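Local atomic coordinates of xylanase and alpha-amylase inhibitor protein (Scadoxus multiflorus, PDB entry 3MU7), a protein that inhibits both xylanase and alpha-amylase, using a TIM-barrel scaffold of the glycosyl hydrolase family 18 type. Residues A[17-23]-A[59-63]; A[93-97]-A[139-143]; A[169-174]-A[208-212]. The contacts are given in a common frame with arbitrary orientation. Residues are numbered along the deposited sequence.

Interaction 1: residues A[17-23]-A[59-63]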
loop_
_atom_site.group_PDB
_atom_site.type_symbol
_atom_site.label_atom_id
_atom_site.label_comp_id
_atom_site.label_asym_id
_atom_site.label_seq_id
_atom_site.Cartn_x
_atom_site.Cartn_y
_atom_site.Cartn_z
ATOM N N SER A 17 2.386 -0.301 17.853
ATOM C CA SER A 17 2.510 -1.669 17.372
ATOM C C SER A 17 1.485 -1.995 16.286
ATOM O O SER A 17 0.448 -1.336 16.165
ATOM C CB SER A 17 2.352 -2.658 18.523
ATOM O OG SER A 17 1.003 -2.700 18.933
ATOM N N LEU A 18 1.766 -3.040 15.521
ATOM C CA LEU A 18 0.840 -3.476 14.490
ATOM C C LEU A 18 -0.511 -3.844 15.102
ATOM O O LEU A 18 -1.559 -3.415 14.615
ATOM C CB LEU A 18 1.427 -4.647 13.710
ATOM C CG LEU A 18 0.511 -5.272 12.652
ATOM C CD1 LEU A 18 0.026 -4.237 11.656
ATOM C CD2 LEU A 18 1.230 -6.384 11.937
ATOM N N GLU A 19 -0.496 -4.622 16.183
ATOM C CA GLU A 19 -1.756 -5.013 16.817
ATOM C C GLU A 19 -2.535 -3.802 17.355
ATOM O O GLU A 19 -3.753 -3.740 17.192
ATOM C CB GLU A 19 -1.553 -6.101 17.881
ATOM C CG GLU A 19 -0.635 -5.706 19.023
ATOM C CD GLU A 19 -0.104 -6.885 19.824
ATOM O OE1 GLU A 19 -0.426 -8.049 19.500
ATOM O OE2 GLU A 19 0.670 -6.635 20.773
ATOM N N ALA A 20 -1.846 -2.831 17.955
ATOM C CA ALA A 20 -2.524 -1.629 18.449
ATOM C C ALA A 20 -3.052 -0.760 17.308
ATOM O O ALA A 20 -4.102 -0.127 17.424
ATOM C CB ALA A 20 -1.615 -0.835 19.366
ATOM N N THR A 21 -2.327 -0.747 16.197
ATOM C CA THR A 21 -2.774 -0.041 14.999
ATOM C C THR A 21 -4.119 -0.609 14.546
ATOM O O THR A 21 -5.083 0.128 14.314
ATOM C CB THR A 21 -1.690 -0.136 13.911
ATOM O OG1 THR A 21 -0.538 0.581 14.364
ATOM C CG2 THR A 21 -2.143 0.450 12.586
ATOM N N CYS A 22 -4.205 -1.931 14.480
ATOM C CA CYS A 22 -5.457 -2.579 14.126
ATOM C C CYS A 22 -6.555 -2.330 15.148
ATOM O O CYS A 22 -7.707 -2.135 14.770
ATOM C CB CYS A 22 -5.232 -4.066 13.904
ATOM S SG CYS A 22 -4.218 -4.294 12.443
ATOM N N ASP A 23 -6.192 -2.304 16.428
ATOM C CA ASP A 23 -7.157 -2.066 17.510
ATOM C C ASP A 23 -7.794 -0.680 17.494
ATOM O O ASP A 23 -8.823 -0.468 18.129
ATOM C CB ASP A 23 -6.512 -2.325 18.872
ATOM C CG ASP A 23 -6.367 -3.792 19.176
ATOM O OD1 ASP A 23 -7.070 -4.608 18.555
ATOM O OD2 ASP A 23 -5.545 -4.113 20.059
ATOM N N GLN A 59 0.569 -10.633 15.730
ATOM C CA GLN A 59 -0.032 -9.321 15.510
ATOM C C GLN A 59 -0.825 -9.278 14.205
ATOM O O GLN A 59 -1.917 -8.702 14.153
ATOM C CB GLN A 59 1.035 -8.238 15.524
ATOM C CG GLN A 59 1.879 -8.205 16.782
ATOM C CD GLN A 59 2.652 -6.913 16.854
ATOM O OE1 GLN A 59 2.062 -5.844 16.984
ATOM N NE2 GLN A 59 3.979 -6.991 16.714
ATOM N N ILE A 60 -0.274 -9.896 13.165
ATOM C CA ILE A 60 -0.971 -10.045 11.893
ATOM C C ILE A 60 -2.277 -10.812 12.121
ATOM O O ILE A 60 -3.349 -10.399 11.666
ATOM C CB ILE A 60 -0.092 -10.795 10.863
ATOM C CG1 ILE A 60 1.094 -9.931 10.428
ATOM C CG2 ILE A 60 -0.909 -11.195 9.648
ATOM C CD1 ILE A 60 2.263 -10.731 9.870
ATOM N N LYS A 61 -2.185 -11.930 12.841
ATOM C CA LYS A 61 -3.363 -12.747 13.117
ATOM C C LYS A 61 -4.399 -11.972 13.922
ATOM O O LYS A 61 -5.595 -12.077 13.668
ATOM C CB LYS A 61 -2.978 -14.042 13.836
ATOM C CG LYS A 61 -2.179 -15.000 12.979
ATOM C CD LYS A 61 -1.708 -16.182 13.815
ATOM C CE LYS A 61 -0.840 -17.127 13.018
ATOM N NZ LYS A 61 -0.392 -18.276 13.861
ATOM N N HIS A 62 -3.940 -11.182 14.885
ATOM C CA HIS A 62 -4.861 -10.358 15.651
ATOM C C HIS A 62 -5.593 -9.361 14.739
ATOM O O HIS A 62 -6.814 -9.217 14.806
ATOM C CB HIS A 62 -4.156 -9.610 16.776
ATOM C CG HIS A 62 -5.074 -8.693 17.514
ATOM N ND1 HIS A 62 -6.068 -9.161 18.343
ATOM C CD2 HIS A 62 -5.190 -7.345 17.515
ATOM C CE1 HIS A 62 -6.743 -8.143 18.843
ATOM N NE2 HIS A 62 -6.234 -7.029 18.350
ATOM N N CYS A 63 -4.839 -8.677 13.881
ATOM C CA CYS A 63 -5.411 -7.769 12.888
ATOM C C CYS A 63 -6.486 -8.465 12.062
ATOM O O CYS A 63 -7.591 -7.937 11.899
ATOM C CB CYS A 63 -4.317 -7.248 11.968
ATOM S SG CYS A 63 -3.234 -6.035 12.757
HETATM O O HOH W 1 4.627 -4.190 16.414
#
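A disulfide-linked pair of near-parallel helices on the outside of a TIM barrel defines this contact: helix 18-23 and helix 56-65, whose short segments run at 10° with axes 8.5 Å apart. Cys22 SG and Cys63 SG are 2.0 Å apart with chi3 of 93°, close to the unstrained value for a disulfide. Next to the bridge, Leu18 CG lies 3.8 Å from Cys63 SG and Leu18 CD2 lies 3.9 Å from Ile60 CG1, an apolar layer that continues inward onto Trp9 and Val30 of the barrel strands.

Polar bonds lie on either side of the disulfide along the chain. At the helix start, Ser17 is the N-cap, its OG accepting from Ala20 N at 3.0 Å. The amide of Glu19 is taken by the other helix instead: Glu19 N donates to Gln59 OE1 (2.9 Å, 167°), while water 1 accepts from Leu18 N (3.2 Å) and Gln59 NE2 (2.9 Å). Further along, His62 NE2 donates to Asp23 OD1 (2.6 Å, 168°), and Asp23 also forms a salt bridge with Lys66. The covalent link holds the helices together at Cys22 and Cys63, and the two directional bonds, with one donor from each helix, are consistent with a defined register.

Interaction 2: residues A[93-97]-A[139-143]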
loop_
_atom_site.group_PDB
_atom_site.type_symbol
_atom_site.label_atom_id
_atom_site.label_comp_id
_atom_site.label_asym_id
_atom_site.label_seq_id
_atom_site.Cartn_x
_atom_site.Cartn_y
_atom_site.Cartn_z
ATOM N N ALA A 93 8.062 -13.761 -7.284
ATOM C CA ALA A 93 6.701 -14.289 -7.204
ATOM C C ALA A 93 6.629 -15.546 -6.341
ATOM O O ALA A 93 5.780 -15.657 -5.461
ATOM C CB ALA A 93 6.140 -14.563 -8.586
ATOM N N VAL A 94 7.538 -16.486 -6.585
ATOM C CA VAL A 94 7.555 -17.743 -5.835
ATOM C C VAL A 94 7.893 -17.496 -4.364
ATOM O O VAL A 94 7.250 -18.048 -3.470
ATOM C CB VAL A 94 8.522 -18.763 -6.477
ATOM C CG1 VAL A 94 8.742 -19.982 -5.581
ATOM C CG2 VAL A 94 7.988 -19.198 -7.838
ATOM N N TYR A 95 8.883 -16.644 -4.122
ATOM C CA TYR A 95 9.270 -16.299 -2.755
ATOM C C TYR A 95 8.091 -15.720 -1.973
ATOM O O TYR A 95 7.820 -16.138 -0.845
ATOM C CB TYR A 95 10.435 -15.311 -2.791
ATOM C CG TYR A 95 10.773 -14.674 -1.463
ATOM C CD1 TYR A 95 11.557 -15.348 -0.518
ATOM C CD2 TYR A 95 10.319 -13.392 -1.146
ATOM C CE1 TYR A 95 11.865 -14.759 0.710
ATOM C CE2 TYR A 95 10.633 -12.805 0.069
ATOM C CZ TYR A 95 11.397 -13.491 0.984
ATOM O OH TYR A 95 11.692 -12.886 2.181
ATOM N N LEU A 96 7.391 -14.757 -2.574
ATOM C CA LEU A 96 6.244 -14.137 -1.922
ATOM C C LEU A 96 5.131 -15.138 -1.675
ATOM O O LEU A 96 4.534 -15.166 -0.600
ATOM C CB LEU A 96 5.715 -12.973 -2.750
ATOM C CG LEU A 96 6.641 -11.764 -2.865
ATOM C CD1 LEU A 96 6.076 -10.797 -3.904
ATOM C CD2 LEU A 96 6.863 -11.067 -1.514
ATOM N N HIS A 97 4.864 -15.963 -2.670
ATOM C CA HIS A 97 3.797 -16.950 -2.567
ATOM C C HIS A 97 4.042 -17.978 -1.484
ATOM O O HIS A 97 3.175 -18.198 -0.655
ATOM C CB HIS A 97 3.612 -17.628 -3.923
ATOM C CG HIS A 97 2.344 -18.404 -4.033
ATOM N ND1 HIS A 97 2.322 -19.652 -4.580
ATOM C CD2 HIS A 97 1.068 -18.086 -3.745
ATOM C CE1 HIS A 97 1.087 -20.088 -4.588
ATOM N NE2 HIS A 97 0.310 -19.184 -4.051
ATOM N N ILE A 139 2.462 -13.613 -12.714
ATOM C CA ILE A 139 2.700 -14.849 -11.986
ATOM C C ILE A 139 1.942 -14.861 -10.654
ATOM O O ILE A 139 1.293 -15.848 -10.318
ATOM C CB ILE A 139 4.206 -15.143 -11.803
ATOM C CG1 ILE A 139 4.904 -15.214 -13.170
ATOM C CG2 ILE A 139 4.402 -16.444 -11.029
ATOM C CD1 ILE A 139 6.415 -15.303 -13.098
ATOM N N LEU A 140 1.986 -13.754 -9.918
ATOM C CA LEU A 140 1.197 -13.660 -8.694
ATOM C C LEU A 140 -0.300 -13.811 -8.975
ATOM O O LEU A 140 -1.004 -14.504 -8.244
ATOM C CB LEU A 140 1.469 -12.352 -7.961
ATOM C CG LEU A 140 2.840 -12.226 -7.300
ATOM C CD1 LEU A 140 3.052 -10.803 -6.837
ATOM C CD2 LEU A 140 2.997 -13.189 -6.133
ATOM N N SER A 141 -0.772 -13.178 -10.046
ATOM C CA SER A 141 -2.179 -13.278 -10.423
ATOM C C SER A 141 -2.559 -14.714 -10.787
ATOM O O SER A 141 -3.642 -15.175 -10.440
ATOM C CB SER A 141 -2.494 -12.297 -11.550
ATOM O OG SER A 141 -3.862 -12.353 -11.906
ATOM N N SER A 142 -1.655 -15.421 -11.462
ATOM C CA SER A 142 -1.834 -16.850 -11.729
ATOM C C SER A 142 -2.021 -17.627 -10.425
ATOM O O SER A 142 -2.897 -18.487 -10.326
ATOM C CB SER A 142 -0.642 -17.403 -12.510
ATOM O OG SER A 142 -0.797 -18.793 -12.762
ATOM N N PHE A 143 -1.200 -17.316 -9.422
ATOM C CA PHE A 143 -1.317 -17.944 -8.104
ATOM C C PHE A 143 -2.645 -17.609 -7.416
ATOM O O PHE A 143 -3.212 -18.452 -6.724
ATOM C CB PHE A 143 -0.150 -17.531 -7.197
ATOM C CG PHE A 143 1.202 -18.024 -7.656
ATOM C CD1 PHE A 143 1.331 -19.159 -8.453
ATOM C CD2 PHE A 143 2.359 -17.356 -7.264
ATOM C CE1 PHE A 143 2.586 -19.604 -8.861
ATOM C CE2 PHE A 143 3.614 -17.798 -7.653
ATOM C CZ PHE A 143 3.733 -18.925 -8.455
HETATM O O HOH W 2 -2.567 -18.839 -4.031
#
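Apolar contacts make up much of this interface between helices 86-101 and 133-144. Ala93 sits where the backbones come nearest, its CA 5.7 Å from that of Leu140, and its small side chain permits the approach: Ala93 CB meets Ile139 CG2 at 3.5 Å, Leu140 CD2 at 4.2 Å and Phe143 CE2 at 4.2 Å. Leu96 CD1 touches Leu140 CD1 at 4.2 Å, and Leu96 also reaches Leu35, Leu72 and Ile74 on the barrel strands, so this side of the contact faces the sheet. Val94 CG2 adds a looser touch on Phe143 CZ at 4.3 Å.

The two helices belong to the outer layer of the TIM barrel and follow the parallel neighbouring strands 69-76 and 120-125, respectively. Their short segments cross at -38°, with axes 9.9 Å apart at closest approach, so they share a broadly common direction, as expected for successive beta-alpha units.

Aromatic contacts come one helical turn beyond Ala93. The rings of His97 and Phe143 form an offset stack, with centroids 4.0 Å apart and planes at 13°; His97 CG and Phe143 CD2 are the closest pair at 3.4 Å. A CH-pi contact accompanies it, Phe143 CB lying 3.7 Å from the centroid of the His97 ring and 18° off its normal.

The polar link is indirect. Water 2 donates to Phe143 O (2.8 Å) and is hydrogen-bonded to His97 NE2 (2.9 Å), tying the imidazole to the backbone of helix 133-144.

Interaction 3: residues A[169-174]-A[208-212]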
loop_
_atom_site.group_PDB
_atom_site.type_symbol
_atom_site.label_atom_id
_atom_site.label_comp_id
_atom_site.label_asym_id
_atom_site.label_seq_id
_atom_site.Cartn_x
_atom_site.Cartn_y
_atom_site.Cartn_z
ATOM N N ILE A 169 -0.696 -1.376 -14.184
ATOM C CA ILE A 169 -2.053 -0.949 -13.834
ATOM C C ILE A 169 -2.998 -1.141 -15.027
ATOM O O ILE A 169 -4.128 -1.591 -14.858
ATOM C CB ILE A 169 -2.083 0.510 -13.299
ATOM C CG1 ILE A 169 -1.357 0.587 -11.951
ATOM C CG2 ILE A 169 -3.520 1.027 -13.175
ATOM C CD1 ILE A 169 -1.036 2.008 -11.488
ATOM N N ASN A 170 -2.508 -0.848 -16.234
ATOM C CA ASN A 170 -3.299 -0.994 -17.462
ATOM C C ASN A 170 -3.752 -2.428 -17.752
ATOM O O ASN A 170 -4.682 -2.634 -18.536
ATOM C CB ASN A 170 -2.500 -0.504 -18.677
ATOM C CG ASN A 170 -2.423 1.002 -18.786
ATOM O OD1 ASN A 170 -1.618 1.517 -19.562
ATOM N ND2 ASN A 170 -3.255 1.714 -18.048
ATOM N N SER A 171 -3.091 -3.417 -17.156
ATOM C CA SER A 171 -3.481 -4.814 -17.338
ATOM C C SER A 171 -4.728 -5.192 -16.541
ATOM O O SER A 171 -5.243 -6.296 -16.701
ATOM C CB SER A 171 -2.335 -5.754 -16.971
ATOM O OG SER A 171 -2.200 -5.865 -15.564
ATOM N N ALA A 172 -5.189 -4.283 -15.676
ATOM C CA ALA A 172 -6.378 -4.464 -14.819
ATOM C C ALA A 172 -6.161 -5.463 -13.684
ATOM O O ALA A 172 -7.110 -5.922 -13.060
ATOM C CB ALA A 172 -7.631 -4.832 -15.645
ATOM N N THR A 173 -4.904 -5.765 -13.392
ATOM C CA THR A 173 -4.559 -6.817 -12.434
ATOM C C THR A 173 -4.784 -6.428 -10.966
ATOM O O THR A 173 -4.982 -7.305 -10.128
ATOM C CB THR A 173 -3.098 -7.308 -12.664
ATOM O OG1 THR A 173 -2.867 -8.572 -12.014
ATOM C CG2 THR A 173 -2.078 -6.268 -12.210
ATOM N N PHE A 174 -4.767 -5.132 -10.650
ATOM C CA PHE A 174 -4.858 -4.705 -9.252
ATOM C C PHE A 174 -6.286 -4.611 -8.758
ATOM O O PHE A 174 -7.155 -4.018 -9.414
ATOM C CB PHE A 174 -4.121 -3.385 -9.018
ATOM C CG PHE A 174 -2.652 -3.473 -9.301
ATOM C CD1 PHE A 174 -2.110 -2.827 -10.404
ATOM C CD2 PHE A 174 -1.812 -4.224 -8.478
ATOM C CE1 PHE A 174 -0.750 -2.925 -10.681
ATOM C CE2 PHE A 174 -0.459 -4.326 -8.747
ATOM C CZ PHE A 174 0.078 -3.671 -9.847
ATOM N N ALA A 208 -7.970 4.595 -14.500
ATOM C CA ALA A 208 -7.250 3.490 -13.865
ATOM C C ALA A 208 -8.079 2.220 -13.939
ATOM O O ALA A 208 -9.237 2.200 -13.521
ATOM C CB ALA A 208 -6.917 3.828 -12.436
ATOM N N ARG A 209 -7.482 1.157 -14.470
ATOM C CA ARG A 209 -8.208 -0.092 -14.673
ATOM C C ARG A 209 -8.172 -0.937 -13.408
ATOM O O ARG A 209 -7.471 -1.949 -13.306
ATOM C CB ARG A 209 -7.670 -0.838 -15.892
ATOM C CG ARG A 209 -7.824 -0.047 -17.186
ATOM C CD ARG A 209 -7.505 -0.906 -18.388
ATOM N NE ARG A 209 -8.595 -1.831 -18.677
ATOM C CZ ARG A 209 -8.449 -3.059 -19.174
ATOM N NH1 ARG A 209 -7.246 -3.564 -19.441
ATOM N NH2 ARG A 209 -9.529 -3.793 -19.397
ATOM N N THR A 210 -8.930 -0.485 -12.423
ATOM C CA THR A 210 -9.044 -1.152 -11.136
ATOM C C THR A 210 -10.443 -0.889 -10.593
ATOM O O THR A 210 -11.054 0.140 -10.916
ATOM C CB THR A 210 -7.960 -0.651 -10.140
ATOM O OG1 THR A 210 -8.058 -1.381 -8.916
ATOM C CG2 THR A 210 -8.124 0.827 -9.822
ATOM N N ASP A 211 -10.937 -1.798 -9.759
ATOM C CA ASP A 211 -12.256 -1.629 -9.160
ATOM C C ASP A 211 -12.293 -0.523 -8.107
ATOM O O ASP A 211 -13.349 0.058 -7.865
ATOM C CB ASP A 211 -12.748 -2.938 -8.537
ATOM C CG ASP A 211 -13.092 -4.002 -9.571
ATOM O OD1 ASP A 211 -13.345 -3.666 -10.746
ATOM O OD2 ASP A 211 -13.110 -5.192 -9.181
ATOM N N LYS A 212 -11.165 -0.243 -7.462
ATOM C CA LYS A 212 -11.125 0.701 -6.345
ATOM C C LYS A 212 -9.888 1.597 -6.417
ATOM O O LYS A 212 -8.790 1.119 -6.413
ATOM C CB LYS A 212 -11.105 -0.064 -5.027
ATOM C CG LYS A 212 -12.413 -0.866 -4.707
ATOM C CD LYS A 212 -13.672 0.021 -4.674
ATOM C CE LYS A 212 -14.994 -0.776 -4.918
ATOM N NZ LYS A 212 -16.117 -0.313 -4.135
HETATM O O HOH W 3 -4.968 -2.609 -12.258
HETATM O O HOH W 4 -5.221 1.970 -16.229
HETATM O O HOH W 5 -9.564 -4.648 -12.555
HETATM O O HOH W 6 -9.799 -4.462 -9.873
#
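A CA-H...O contact marks the nearest backbone approach: Ala172 CA lies 3.1 Å from Arg209 O with an angle of 163° at the hydrogen, and Ala172 CA and Arg209 CA are 4.7 Å apart. Both backbones turn here. Ala172 takes positive phi (72°) where the chain leaves helix 166-170, and Arg209 is the centre of an inverse gamma turn, whose Thr210 N to Ala208 O bond, 2.9 Å, is weak.

Direct hydrogen bonds join side chains of the 208-212 segment to main-chain carbonyls of 169-174. Arg209 NH1 donates to Asn170 O at 2.9 Å and 156°, and Ala172 CB lies over one face of the guanidinium. Farther along, Thr210 OG1 donates to Phe174 O at 2.8 Å.

Waters bridge the two segments. Water 3 donates to Ile169 O (2.9 Å) and Arg209 O (2.8 Å) and accepts from Phe174 N (3.0 Å). Water 4 accepts from Asn170 ND2 (2.7 Å) and Arg209 N (3.0 Å), while water 6 accepts from Asp211 N (2.9 Å) and donates to Phe174 O (2.7 Å).

These are two adjacent alpha-to-beta connections of the TIM barrel, one leading from helix 166-170 to strand 176-180, the other from helix 195-207 to strand 213-218. Lys212 makes backbone hydrogen bonds with Ile177 of strand 176-180, where the parallel pairing of these strands sets in. The rings of Phe174 and Phe123 form a T-shaped (edge-to-face) pair, Phe174 also rests on strand 151-154, and Thr173 packs against helix 133-144.

How the interactions relate
The three contacts follow one another along the chain and round one TIM barrel, each joining elements outside its strands. Interaction 1 lies on helices 18-23 and 56-65, interaction 2 on helices 86-101 and 133-144, and interaction 3 on the connections after helices 166-170 and 195-207. Centres of interactions 1 and 2 are about 25 Å apart and those of 1 and 3 about 29 Å apart, on opposite sides of the chain's centre. Interactions 2 and 3, about 18 Å apart between centres, touch where Ser141 CB packs on Thr173 OG1 at 3.8 Å. Each contact thus joins neighbouring beta-alpha units of one closed barrel.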